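Local coordinates for protein lipase (Penicillium expansum, PDB 3G7N) that hydrolyses acylglycerol lipids such as triacylglycerols, releasing free fatty acids, as a secreted alkaline lipase of the alpha/beta-hydrolase fold, at residues L187-M193 against N232-T238; L154-N160 against T179-N185; H203-Y209 against Q223-S229; K94-V99 against F162-N166. All coordinates share one frame. Residue numbers count along the deposited sequence, not the author numbering.

Interaction 1: residues L187-M193 against N232-T238; sequences LDGVPNM and NGMYAVT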
# COMPACT_ATOMS: atom_id res chain seq x y z
N LEU A 187 10.71 -14.99 -0.22
CA LEU A 187 9.86 -16.16 -0.41
C LEU A 187 8.43 -15.80 -0.78
O LEU A 187 7.52 -16.59 -0.58
CB LEU A 187 9.89 -17.09 0.81
CG LEU A 187 11.21 -17.84 1.03
CD1 LEU A 187 11.20 -18.49 2.40
CD2 LEU A 187 11.42 -18.87 -0.08
N ASP A 188 8.25 -14.60 -1.33
CA ASP A 188 6.93 -14.14 -1.73
C ASP A 188 6.93 -13.79 -3.22
O ASP A 188 7.63 -12.88 -3.67
CB ASP A 188 6.51 -12.91 -0.92
CG ASP A 188 5.14 -12.40 -1.32
OD1 ASP A 188 4.40 -13.12 -2.03
OD2 ASP A 188 4.74 -11.31 -0.81
N GLY A 189 6.08 -14.48 -3.97
CA GLY A 189 5.98 -14.24 -5.41
C GLY A 189 4.93 -13.23 -5.83
O GLY A 189 4.76 -13.01 -7.03
N VAL A 190 4.15 -12.66 -4.91
CA VAL A 190 3.06 -11.78 -5.33
C VAL A 190 3.53 -10.53 -6.09
O VAL A 190 2.94 -10.19 -7.12
CB VAL A 190 2.15 -11.45 -4.14
CG1 VAL A 190 1.13 -10.36 -4.53
CG2 VAL A 190 1.39 -12.71 -3.71
N PRO A 191 4.68 -9.94 -5.73
CA PRO A 191 5.15 -8.80 -6.52
C PRO A 191 5.59 -9.16 -7.92
O PRO A 191 5.80 -8.25 -8.74
CB PRO A 191 6.33 -8.26 -5.71
CG PRO A 191 5.99 -8.64 -4.29
CD PRO A 191 5.37 -10.02 -4.42
N ASN A 192 5.70 -10.45 -8.21
CA ASN A 192 6.13 -10.92 -9.55
C ASN A 192 4.95 -11.26 -10.44
O ASN A 192 5.13 -11.62 -11.61
CB ASN A 192 7.04 -12.15 -9.38
CG ASN A 192 8.32 -11.80 -8.66
OD1 ASN A 192 8.82 -10.67 -8.78
ND2 ASN A 192 8.86 -12.73 -7.90
N MET A 193 3.74 -11.16 -9.91
CA MET A 193 2.57 -11.38 -10.75
C MET A 193 2.49 -10.32 -11.83
O MET A 193 2.85 -9.16 -11.59
CB MET A 193 1.31 -11.36 -9.92
CG MET A 193 1.23 -12.56 -8.99
SD MET A 193 -0.12 -12.51 -7.79
CE MET A 193 -1.51 -12.85 -8.88
N ASN A 232 13.62 -13.63 -6.99
CA ASN A 232 13.48 -14.60 -5.90
C ASN A 232 12.94 -15.97 -6.29
O ASN A 232 12.80 -16.86 -5.45
CB ASN A 232 12.75 -14.01 -4.68
CG ASN A 232 11.24 -13.85 -4.87
OD1 ASN A 232 10.63 -14.36 -5.82
ND2 ASN A 232 10.62 -13.15 -3.93
N GLY A 233 12.62 -16.13 -7.57
CA GLY A 233 12.19 -17.43 -8.08
C GLY A 233 10.78 -17.84 -7.71
O GLY A 233 10.37 -18.98 -7.96
N MET A 234 10.02 -16.92 -7.11
CA MET A 234 8.66 -17.21 -6.64
C MET A 234 7.61 -16.56 -7.54
O MET A 234 7.83 -15.47 -8.06
CB MET A 234 8.46 -16.67 -5.21
CG MET A 234 9.49 -17.15 -4.20
SD MET A 234 9.23 -18.87 -3.73
CE MET A 234 10.70 -19.59 -4.44
N TYR A 235 6.43 -17.15 -7.57
CA TYR A 235 5.32 -16.58 -8.33
C TYR A 235 4.04 -16.73 -7.51
O TYR A 235 3.70 -17.84 -7.09
CB TYR A 235 5.18 -17.30 -9.67
CG TYR A 235 4.05 -16.74 -10.50
CD1 TYR A 235 4.22 -15.58 -11.23
CD2 TYR A 235 2.78 -17.30 -10.43
CE1 TYR A 235 3.17 -15.02 -11.96
CE2 TYR A 235 1.72 -16.75 -11.13
CZ TYR A 235 1.92 -15.61 -11.88
OH TYR A 235 0.86 -15.11 -12.58
N ALA A 236 3.28 -15.64 -7.39
CA ALA A 236 2.01 -15.63 -6.68
C ALA A 236 2.16 -16.03 -5.22
O ALA A 236 3.19 -15.71 -4.62
CB ALA A 236 0.94 -16.47 -7.41
N VAL A 237 1.13 -16.63 -4.62
CA VAL A 237 1.02 -16.73 -3.17
C VAL A 237 1.84 -17.89 -2.60
O VAL A 237 1.38 -19.04 -2.50
CB VAL A 237 -0.43 -16.81 -2.67
CG1 VAL A 237 -0.47 -16.86 -1.14
CG2 VAL A 237 -1.24 -15.61 -3.15
N THR A 238 3.06 -17.57 -2.21
CA THR A 238 4.01 -18.53 -1.68
C THR A 238 4.25 -18.17 -0.20
O THR A 238 3.64 -17.23 0.30
CB THR A 238 5.29 -18.46 -2.50
OG1 THR A 238 5.75 -17.10 -2.56
CG2 THR A 238 5.03 -18.93 -3.95

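Interaction 2: residues L154-N160 against T179-N185; sequences LVSNALN and TFNRGNN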
# COMPACT_ATOMS: atom_id res chain seq x y z
N LEU A 154 3.51 13.44 1.82
CA LEU A 154 2.81 12.16 1.67
C LEU A 154 3.86 11.06 1.57
O LEU A 154 4.82 11.15 0.78
CB LEU A 154 1.96 12.17 0.41
CG LEU A 154 1.39 10.82 -0.06
CD1 LEU A 154 0.44 10.23 0.96
CD2 LEU A 154 0.72 11.00 -1.39
N VAL A 155 3.68 10.00 2.36
CA VAL A 155 4.45 8.76 2.21
C VAL A 155 3.50 7.58 2.25
O VAL A 155 2.61 7.51 3.11
CB VAL A 155 5.47 8.61 3.34
CG1 VAL A 155 6.28 7.31 3.15
CG2 VAL A 155 6.40 9.83 3.40
N SER A 156 3.63 6.71 1.26
CA SER A 156 2.77 5.54 1.17
C SER A 156 3.64 4.29 1.18
O SER A 156 4.68 4.24 0.48
CB SER A 156 1.95 5.59 -0.11
OG SER A 156 1.11 6.76 -0.14
N ASN A 157 3.20 3.27 1.92
CA ASN A 157 3.94 2.00 2.04
C ASN A 157 3.06 0.84 1.63
O ASN A 157 2.16 0.46 2.39
CB ASN A 157 4.43 1.81 3.47
CG ASN A 157 5.45 2.85 3.89
OD1 ASN A 157 6.50 2.97 3.27
ND2 ASN A 157 5.13 3.62 4.93
N ALA A 158 3.25 0.37 0.40
CA ALA A 158 2.53 -0.81 -0.09
C ALA A 158 3.38 -2.04 0.20
O ALA A 158 4.53 -2.12 -0.26
CB ALA A 158 2.27 -0.70 -1.59
N LEU A 159 2.84 -2.99 0.97
CA LEU A 159 3.59 -4.18 1.34
C LEU A 159 3.15 -5.38 0.52
O LEU A 159 1.95 -5.66 0.37
CB LEU A 159 3.42 -4.48 2.83
CG LEU A 159 3.76 -3.29 3.74
CD1 LEU A 159 3.52 -3.68 5.20
CD2 LEU A 159 5.19 -2.79 3.55
N ASN A 160 4.13 -6.09 -0.03
CA ASN A 160 3.88 -7.38 -0.68
C ASN A 160 2.84 -7.26 -1.81
O ASN A 160 1.98 -8.12 -1.96
CB ASN A 160 3.46 -8.48 0.33
CG ASN A 160 4.49 -8.71 1.44
OD1 ASN A 160 5.19 -7.77 1.85
ND2 ASN A 160 4.57 -9.92 1.96
N THR A 179 6.26 10.19 -1.58
CA THR A 179 7.12 9.02 -1.67
C THR A 179 6.28 7.75 -1.59
O THR A 179 5.63 7.50 -0.57
CB THR A 179 8.16 9.02 -0.54
OG1 THR A 179 8.91 10.25 -0.61
CG2 THR A 179 9.12 7.84 -0.65
N PHE A 180 6.34 6.95 -2.65
CA PHE A 180 5.71 5.63 -2.68
C PHE A 180 6.75 4.53 -2.51
O PHE A 180 7.69 4.42 -3.34
CB PHE A 180 4.92 5.44 -3.97
CG PHE A 180 4.26 4.08 -4.08
CD1 PHE A 180 3.29 3.71 -3.17
CD2 PHE A 180 4.58 3.21 -5.11
CE1 PHE A 180 2.75 2.42 -3.19
CE2 PHE A 180 3.96 1.96 -5.20
CZ PHE A 180 3.06 1.56 -4.23
N ASN A 181 6.61 3.75 -1.44
CA ASN A 181 7.52 2.65 -1.16
C ASN A 181 6.80 1.32 -1.36
O ASN A 181 5.65 1.16 -0.95
CB ASN A 181 8.01 2.73 0.29
CG ASN A 181 8.76 3.99 0.58
OD1 ASN A 181 9.55 4.44 -0.26
ND2 ASN A 181 8.35 4.68 1.64
N ARG A 182 7.51 0.36 -1.96
CA ARG A 182 7.01 -1.04 -2.05
C ARG A 182 7.87 -1.91 -1.16
O ARG A 182 9.02 -2.19 -1.51
CB ARG A 182 7.08 -1.52 -3.50
CG ARG A 182 6.14 -0.76 -4.39
CD ARG A 182 6.03 -1.40 -5.77
NE ARG A 182 7.29 -1.29 -6.51
CZ ARG A 182 8.06 -2.32 -6.86
NH1 ARG A 182 7.85 -3.56 -6.40
NH2 ARG A 182 9.10 -2.10 -7.66
N GLY A 183 7.35 -2.30 -0.01
CA GLY A 183 8.13 -3.10 0.93
C GLY A 183 7.79 -4.57 0.79
O GLY A 183 6.65 -4.96 1.05
N ASN A 184 8.78 -5.37 0.37
CA ASN A 184 8.55 -6.77 0.01
C ASN A 184 9.35 -7.75 0.86
O ASN A 184 10.28 -7.37 1.59
CB ASN A 184 8.82 -6.97 -1.48
CG ASN A 184 7.78 -6.29 -2.31
OD1 ASN A 184 6.64 -6.11 -1.86
ND2 ASN A 184 8.13 -5.88 -3.52
N ASN A 185 8.93 -9.01 0.80
CA ASN A 185 9.47 -10.04 1.67
C ASN A 185 10.06 -11.20 0.88
O ASN A 185 9.57 -11.57 -0.21
CB ASN A 185 8.37 -10.55 2.60
CG ASN A 185 8.92 -11.31 3.79
OD1 ASN A 185 9.78 -10.80 4.50
ND2 ASN A 185 8.36 -12.49 4.07
O HOH W 1 4.96 -4.00 -2.27

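Interaction 3: residues H203-Y209 against Q223-S229; sequences HYGTEYY and QRDKSCS. With SO4 (sulfate ion), chain D.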
# COMPACT_ATOMS: atom_id res chain seq x y z
N HIS A 203 5.29 -1.73 -12.04
CA HIS A 203 5.42 -1.13 -10.72
C HIS A 203 5.91 0.32 -10.83
O HIS A 203 6.57 0.69 -11.81
CB HIS A 203 6.44 -1.90 -9.88
CG HIS A 203 5.93 -3.21 -9.36
ND1 HIS A 203 4.94 -3.30 -8.41
CD2 HIS A 203 6.39 -4.46 -9.56
CE1 HIS A 203 4.80 -4.56 -8.06
NE2 HIS A 203 5.68 -5.29 -8.73
N TYR A 204 5.69 1.07 -9.75
CA TYR A 204 6.45 2.31 -9.53
C TYR A 204 6.88 2.37 -8.07
O TYR A 204 6.52 1.51 -7.27
CB TYR A 204 5.63 3.55 -9.94
CG TYR A 204 4.50 3.93 -8.98
CD1 TYR A 204 4.62 5.06 -8.17
CD2 TYR A 204 3.28 3.27 -8.99
CE1 TYR A 204 3.59 5.44 -7.31
CE2 TYR A 204 2.24 3.66 -8.16
CZ TYR A 204 2.39 4.76 -7.35
OH TYR A 204 1.40 5.17 -6.50
N GLY A 205 7.68 3.37 -7.73
CA GLY A 205 8.07 3.62 -6.36
C GLY A 205 9.49 3.17 -6.09
O GLY A 205 10.28 2.96 -7.02
N THR A 206 9.83 3.07 -4.82
CA THR A 206 11.12 2.53 -4.39
C THR A 206 10.86 1.21 -3.67
O THR A 206 10.08 1.16 -2.73
CB THR A 206 11.82 3.49 -3.42
OG1 THR A 206 12.03 4.75 -4.07
CG2 THR A 206 13.16 2.93 -2.96
N GLU A 207 11.48 0.14 -4.16
CA GLU A 207 11.30 -1.15 -3.54
C GLU A 207 12.30 -1.34 -2.42
O GLU A 207 13.48 -0.99 -2.58
CB GLU A 207 11.43 -2.30 -4.56
CG GLU A 207 11.05 -3.67 -3.95
CD GLU A 207 11.18 -4.86 -4.89
OE1 GLU A 207 11.61 -4.71 -6.05
OE2 GLU A 207 10.87 -5.98 -4.43
N TYR A 208 11.84 -1.87 -1.30
CA TYR A 208 12.70 -2.32 -0.21
C TYR A 208 12.41 -3.79 0.02
O TYR A 208 11.33 -4.27 -0.34
CB TYR A 208 12.39 -1.56 1.09
CG TYR A 208 12.71 -0.08 1.04
CD1 TYR A 208 13.97 0.39 1.43
CD2 TYR A 208 11.81 0.84 0.50
CE1 TYR A 208 14.31 1.74 1.29
CE2 TYR A 208 12.11 2.20 0.42
CZ TYR A 208 13.40 2.62 0.75
OH TYR A 208 13.73 3.96 0.63
N TYR A 209 13.36 -4.51 0.61
CA TYR A 209 13.26 -5.96 0.66
C TYR A 209 13.96 -6.44 1.92
O TYR A 209 14.98 -5.87 2.32
CB TYR A 209 13.91 -6.55 -0.59
CG TYR A 209 13.58 -8.00 -0.86
CD1 TYR A 209 12.38 -8.37 -1.44
CD2 TYR A 209 14.55 -8.97 -0.69
CE1 TYR A 209 12.10 -9.68 -1.75
CE2 TYR A 209 14.32 -10.29 -1.12
CZ TYR A 209 13.08 -10.62 -1.63
OH TYR A 209 12.83 -11.91 -2.05
N GLN A 223 12.77 -0.95 -10.50
CA GLN A 223 11.52 -1.63 -10.15
C GLN A 223 11.67 -3.15 -9.98
O GLN A 223 10.80 -3.78 -9.39
CB GLN A 223 10.42 -1.33 -11.18
CG GLN A 223 10.11 0.16 -11.31
CD GLN A 223 9.81 0.79 -9.96
OE1 GLN A 223 9.04 0.24 -9.16
NE2 GLN A 223 10.32 1.99 -9.73
N ARG A 224 12.65 -3.74 -10.66
CA ARG A 224 12.76 -5.19 -10.77
C ARG A 224 14.21 -5.62 -10.50
O ARG A 224 14.76 -6.47 -11.21
CB ARG A 224 12.30 -5.63 -12.16
CG ARG A 224 10.88 -5.21 -12.49
CD ARG A 224 9.84 -5.92 -11.62
NE ARG A 224 9.76 -7.34 -11.98
CZ ARG A 224 9.29 -8.30 -11.20
NH1 ARG A 224 8.92 -8.04 -9.95
NH2 ARG A 224 9.23 -9.55 -11.66
N ASP A 225 14.79 -5.10 -9.42
CA ASP A 225 16.12 -5.52 -8.98
C ASP A 225 16.13 -7.03 -8.73
O ASP A 225 15.29 -7.54 -7.98
CB ASP A 225 16.46 -4.78 -7.68
CG ASP A 225 17.92 -4.89 -7.30
OD1 ASP A 225 18.53 -5.96 -7.50
OD2 ASP A 225 18.41 -3.93 -6.66
N LYS A 226 17.07 -7.75 -9.34
CA LYS A 226 17.10 -9.21 -9.20
C LYS A 226 17.62 -9.66 -7.84
O LYS A 226 17.47 -10.83 -7.47
CB LYS A 226 17.90 -9.85 -10.35
CG LYS A 226 17.30 -9.62 -11.73
CD LYS A 226 15.82 -10.01 -11.81
CE LYS A 226 15.21 -9.67 -13.18
NZ LYS A 226 14.74 -8.24 -13.31
N SER A 227 18.08 -8.72 -7.03
CA SER A 227 18.37 -9.01 -5.63
C SER A 227 17.16 -8.88 -4.73
O SER A 227 17.22 -9.21 -3.55
CB SER A 227 19.49 -8.10 -5.12
OG SER A 227 20.70 -8.42 -5.78
N CYS A 228 16.04 -8.42 -5.29
CA CYS A 228 14.83 -8.25 -4.49
C CYS A 228 13.77 -9.19 -5.06
O CYS A 228 14.08 -10.33 -5.43
CB CYS A 228 14.40 -6.78 -4.47
SG CYS A 228 15.71 -5.69 -3.81
N SER A 229 12.50 -8.79 -5.05
CA SER A 229 11.42 -9.72 -5.42
C SER A 229 11.66 -10.36 -6.81
O SER A 229 11.41 -11.56 -6.99
CB SER A 229 10.04 -9.04 -5.35
OG SER A 229 10.00 -7.83 -6.10
S SO4 D . 21.56 -11.51 -4.23
O1 SO4 D . 22.11 -10.23 -3.77
O2 SO4 D . 21.60 -11.56 -5.69
O3 SO4 D . 22.34 -12.61 -3.69
O4 SO4 D . 20.17 -11.63 -3.79
O HOH W 2 12.53 -6.77 -7.74
O HOH W 3 13.53 -3.41 -7.48

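Interaction 4: residues K94-V99 against F162-N166; sequences KIMRGV and FPIGN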
# COMPACT_ATOMS: atom_id res chain seq x y z
N LYS A 94 -3.91 3.14 -17.74
CA LYS A 94 -4.87 2.07 -17.53
C LYS A 94 -4.52 1.32 -16.25
O LYS A 94 -3.35 1.07 -16.00
CB LYS A 94 -4.84 1.07 -18.70
CG LYS A 94 -5.18 1.68 -20.07
CD LYS A 94 -6.63 2.09 -20.14
CE LYS A 94 -6.97 2.70 -21.49
NZ LYS A 94 -6.88 1.69 -22.59
N ILE A 95 -5.55 0.91 -15.52
CA ILE A 95 -5.38 0.18 -14.25
C ILE A 95 -6.29 -1.03 -14.30
O ILE A 95 -7.36 -1.00 -14.91
CB ILE A 95 -5.78 1.09 -13.05
CG1 ILE A 95 -4.92 2.36 -13.01
CG2 ILE A 95 -5.70 0.33 -11.74
CD1 ILE A 95 -5.36 3.37 -11.93
N MET A 96 -5.89 -2.10 -13.63
CA MET A 96 -6.72 -3.28 -13.62
C MET A 96 -8.03 -3.03 -12.87
O MET A 96 -8.05 -2.41 -11.80
CB MET A 96 -5.95 -4.47 -13.04
CG MET A 96 -5.45 -4.28 -11.61
SD MET A 96 -4.36 -5.63 -11.06
CE MET A 96 -5.58 -6.85 -10.62
N ARG A 97 -9.13 -3.58 -13.39
CA ARG A 97 -10.43 -3.38 -12.79
C ARG A 97 -10.47 -3.94 -11.37
O ARG A 97 -11.16 -3.41 -10.49
CB ARG A 97 -11.54 -4.01 -13.64
CG ARG A 97 -12.93 -3.72 -13.11
CD ARG A 97 -14.03 -4.39 -13.93
NE ARG A 97 -14.17 -3.80 -15.25
CZ ARG A 97 -13.96 -4.47 -16.39
NH1 ARG A 97 -13.56 -5.73 -16.36
NH2 ARG A 97 -14.17 -3.87 -17.55
N GLY A 98 -9.78 -5.05 -11.14
CA GLY A 98 -9.77 -5.68 -9.83
C GLY A 98 -9.18 -4.86 -8.70
O GLY A 98 -9.36 -5.22 -7.53
N VAL A 99 -8.50 -3.77 -9.03
CA VAL A 99 -8.05 -2.80 -8.02
C VAL A 99 -8.81 -1.48 -8.13
O VAL A 99 -9.20 -0.91 -7.12
CB VAL A 99 -6.53 -2.58 -8.08
CG1 VAL A 99 -6.08 -1.54 -7.05
CG2 VAL A 99 -5.82 -3.90 -7.85
N PHE A 162 1.26 -6.68 -5.74
CA PHE A 162 1.36 -6.88 -7.18
C PHE A 162 1.20 -5.53 -7.91
O PHE A 162 0.61 -4.60 -7.37
CB PHE A 162 0.31 -7.89 -7.66
CG PHE A 162 -1.09 -7.59 -7.20
CD1 PHE A 162 -1.93 -6.81 -7.98
CD2 PHE A 162 -1.58 -8.10 -6.01
CE1 PHE A 162 -3.25 -6.59 -7.60
CE2 PHE A 162 -2.89 -7.86 -5.62
CZ PHE A 162 -3.75 -7.15 -6.45
N PRO A 163 1.75 -5.41 -9.14
CA PRO A 163 1.59 -4.18 -9.91
C PRO A 163 0.18 -4.12 -10.50
O PRO A 163 -0.47 -5.16 -10.62
CB PRO A 163 2.63 -4.33 -11.02
CG PRO A 163 2.63 -5.85 -11.29
CD PRO A 163 2.45 -6.46 -9.89
N ILE A 164 -0.32 -2.91 -10.78
CA ILE A 164 -1.74 -2.77 -11.07
C ILE A 164 -2.10 -2.10 -12.38
O ILE A 164 -3.28 -1.87 -12.64
CB ILE A 164 -2.53 -2.07 -9.93
CG1 ILE A 164 -2.13 -0.60 -9.78
CG2 ILE A 164 -2.28 -2.78 -8.59
CD1 ILE A 164 -3.13 0.20 -8.94
N GLY A 165 -1.11 -1.73 -13.17
CA GLY A 165 -1.44 -1.01 -14.41
C GLY A 165 -0.34 -1.05 -15.42
O GLY A 165 0.71 -1.68 -15.23
N ASN A 166 -0.53 -0.23 -16.46
CA ASN A 166 0.41 -0.19 -17.58
C ASN A 166 1.53 0.79 -17.34
O ASN A 166 1.64 1.37 -16.26
CB ASN A 166 -0.32 0.08 -18.90
CG ASN A 166 -1.01 1.45 -18.94
OD1 ASN A 166 -0.94 2.24 -18.00
ND2 ASN A 166 -1.66 1.73 -20.07

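Interaction 1: residues L187-M193 against N232-T238
The loop 187-193 carries Asp188, the acid of the lipase's Ser-His-Asp charge relay, and 232-238 packs beside it, with one antiparallel bridge at Gly189-Ala236. At Leu187, the carbonyl O accepts from Thr238 OG1 at 2.7 Å, while CD2 lies 4.3 Å from Met234 SD. Asp188 O then takes a well-aligned bond from Asn232 ND2 (3.0 Å, 168°). The carboxylate is held by other partners: OD1 accepts from Val190 N at 2.9 Å, forming an Asx turn, and OD2 bonds to ND1 of the catalytic His241. Gly189 N donates to Thr238 OG1 (3.0 Å), and Gly189 O receives a weak bond from Ala236 N (3.0 Å, 133°). The backbone is so close here, 3.8 Å between the CA atoms of Gly189 and Tyr235, that a CB would collide with Tyr235 N. Val190 CG2 reaches Val237 CG2 at 4.0 Å. At the end of the 3-10 segment 190-192, Asn192 ND2 donates to Met234 O (2.9 Å); just past it, Met193 CG sits over one face of the Tyr235 ring, 4.3 Å from CZ.

Interaction 2: residues L154-N160 against T179-N185
Six backbone hydrogen bonds join 154-160 to 179-185, whose strands 154-159 and 179-185 are parallel neighbours in the central sheet of the alpha/beta-hydrolase fold, with helix 167-175 completing the beta-alpha-beta unit. The ladder runs from Thr179 N to Leu154 O (2.9 Å), Ser156 N to Thr179 O (2.8 Å), Asn181 N to Ser156 O (2.8 Å), Ala158 N to Asn181 O (2.9 Å) and Gly183 N to Ala158 O (2.8 Å), ending with Asn160 N to Gly183 O (3.0 Å). Val155 CA lies 4.7 Å from Thr179 CA, and Leu159 CA is again 4.7 Å from Gly183 CA, so the register holds although the strand axes differ by 26°. A side-chain bond, Asn181 ND2 to Asn157 OD1 (3.0 Å, 164°), reinforces the pair on the face shared with Val155 and Leu159. There Leu159 packs on helix 8-23; a CB on Gly183 would fall 2.9 Å from Leu159 CD2, a clash that glycine avoids. Ser156, Phe180, Ala158 and Arg182 occupy the other face, where Phe180 stacks with Tyr204 and touches Ser139 of helix 133-148. At the C-terminal end Asn160 bonds to Ala243 O through ND2 and touches the catalytic Asp188. Ser156 CB approaches the edge of the Phe180 ring, 3.8 Å from CD1, while Ala158 CB lies 3.5 Å from CE1 of that ring.

Interaction 3: residues H203-Y209 against Q223-S229
Gln223 and Glu207, with 112 and 82 Å² covered, organise the contact between 203-209 and the loop 223-229. Gln223 NE2 donates to Gly205 O (2.9 Å, 155°), while its OE1 accepts from Arg182 and lies 3.4 Å from His203 CB. Glu207 points its extended side chain into the loop: OE2 receives a short bond from Ser229 OG (2.6 Å), a weak one from Ser229 N (3.3 Å), and another from Asn184. One water lies 2.8 Å from Glu207 OE1 and 2.9 Å from Asp225 O; a second donates to Glu207 OE1 (2.7 Å) and accepts from Asp225 N (2.9 Å), at the start of a type I turn spanning Asp225 to Cys228. His203, with 66 Å² covered, meets Arg224 CD at its ring edge. At the end of the turn, Cys228 CA makes a CH-pi contact with the Tyr209 ring, 3.7 Å from its centroid and 7° off the normal. The Cys228-Cys220 disulfide ties the loop back to the segment following strand 218-219, and strand 206-210 itself lies between strands 179-185 and 218-219 in the central sheet.

Interaction 4: residues K94-V99 against F162-N166
Ile164, with 92 Å² covered, packs into a pocket formed by Ile95, Met96 and Val99. Its CD1 lies 3.8 Å from Ile95 CG2, its CB 4.0 Å from Met96 CG and its CG2 3.8 Å from Val99 CG2. Phe162 extends this apolar cluster: its CE1 is 3.8 Å from Met96 SD and 3.7 Å from Val99 CG2, both near the plane of the ring. Met96 SD stands 5.0 Å from the Phe162 ring centroid at 76° off the normal, an edge-on Met-aromatic contact. Three hydrogen bonds hold the backbones beside this cluster. Met96 N donates to Ile164 O (2.8 Å, 165°), Asn166 N to Lys94 O (3.1 Å, 158°) and Lys94 N to Asn166 OD1 (3.1 Å, 163°). Between them Ile95 CA lies 4.1 Å from Gly165 CA. A CB on Gly165 would clash with Lys94 O, so the close passage depends on the missing side chain. Asn166 OD1 also accepts from Trp169 N, capping helix 167-175, while Met96 occupies the N-cap position of helix 97-120. The contact therefore joins the starts of two helices, with Ile164 and Phe162 also resting on Ala136 of helix 133-148. Phe162 comes within about 5 Å of the Ser132 side chain, placing this loop-helix junction beside the nucleophile of an alpha/beta-hydrolase active site.

How the interactions relate
Interaction 2 lies in the central sheet, and interactions 1 and 3 touch it; interaction 4 only adjoins it in sequence. Interaction 3 extends the sheet through strand 206-210: Arg182 N lies 2.8 Å from Thr206 O, and Arg182 NH2 2.8 Å from Gln223 OE1. Asn192 joins interactions 1 and 3, its OD1 2.9 Å from Arg224 NH1 and its ND2 3.0 Å from Ser229 O. Interaction 4 meets interaction 1 where Phe162 CB is 3.5 Å from Val190 O, and interaction 3 where Pro163 N is 3.3 Å from His203 CE1. Interaction 1 holds Asp188 of the Ser132-His241-Asp188 triad; Asn160 ND2 of interaction 2 packs 3.1 Å from Asp188 OD2, and the side chain of Phe162 comes within about 5 Å of that of Ser132.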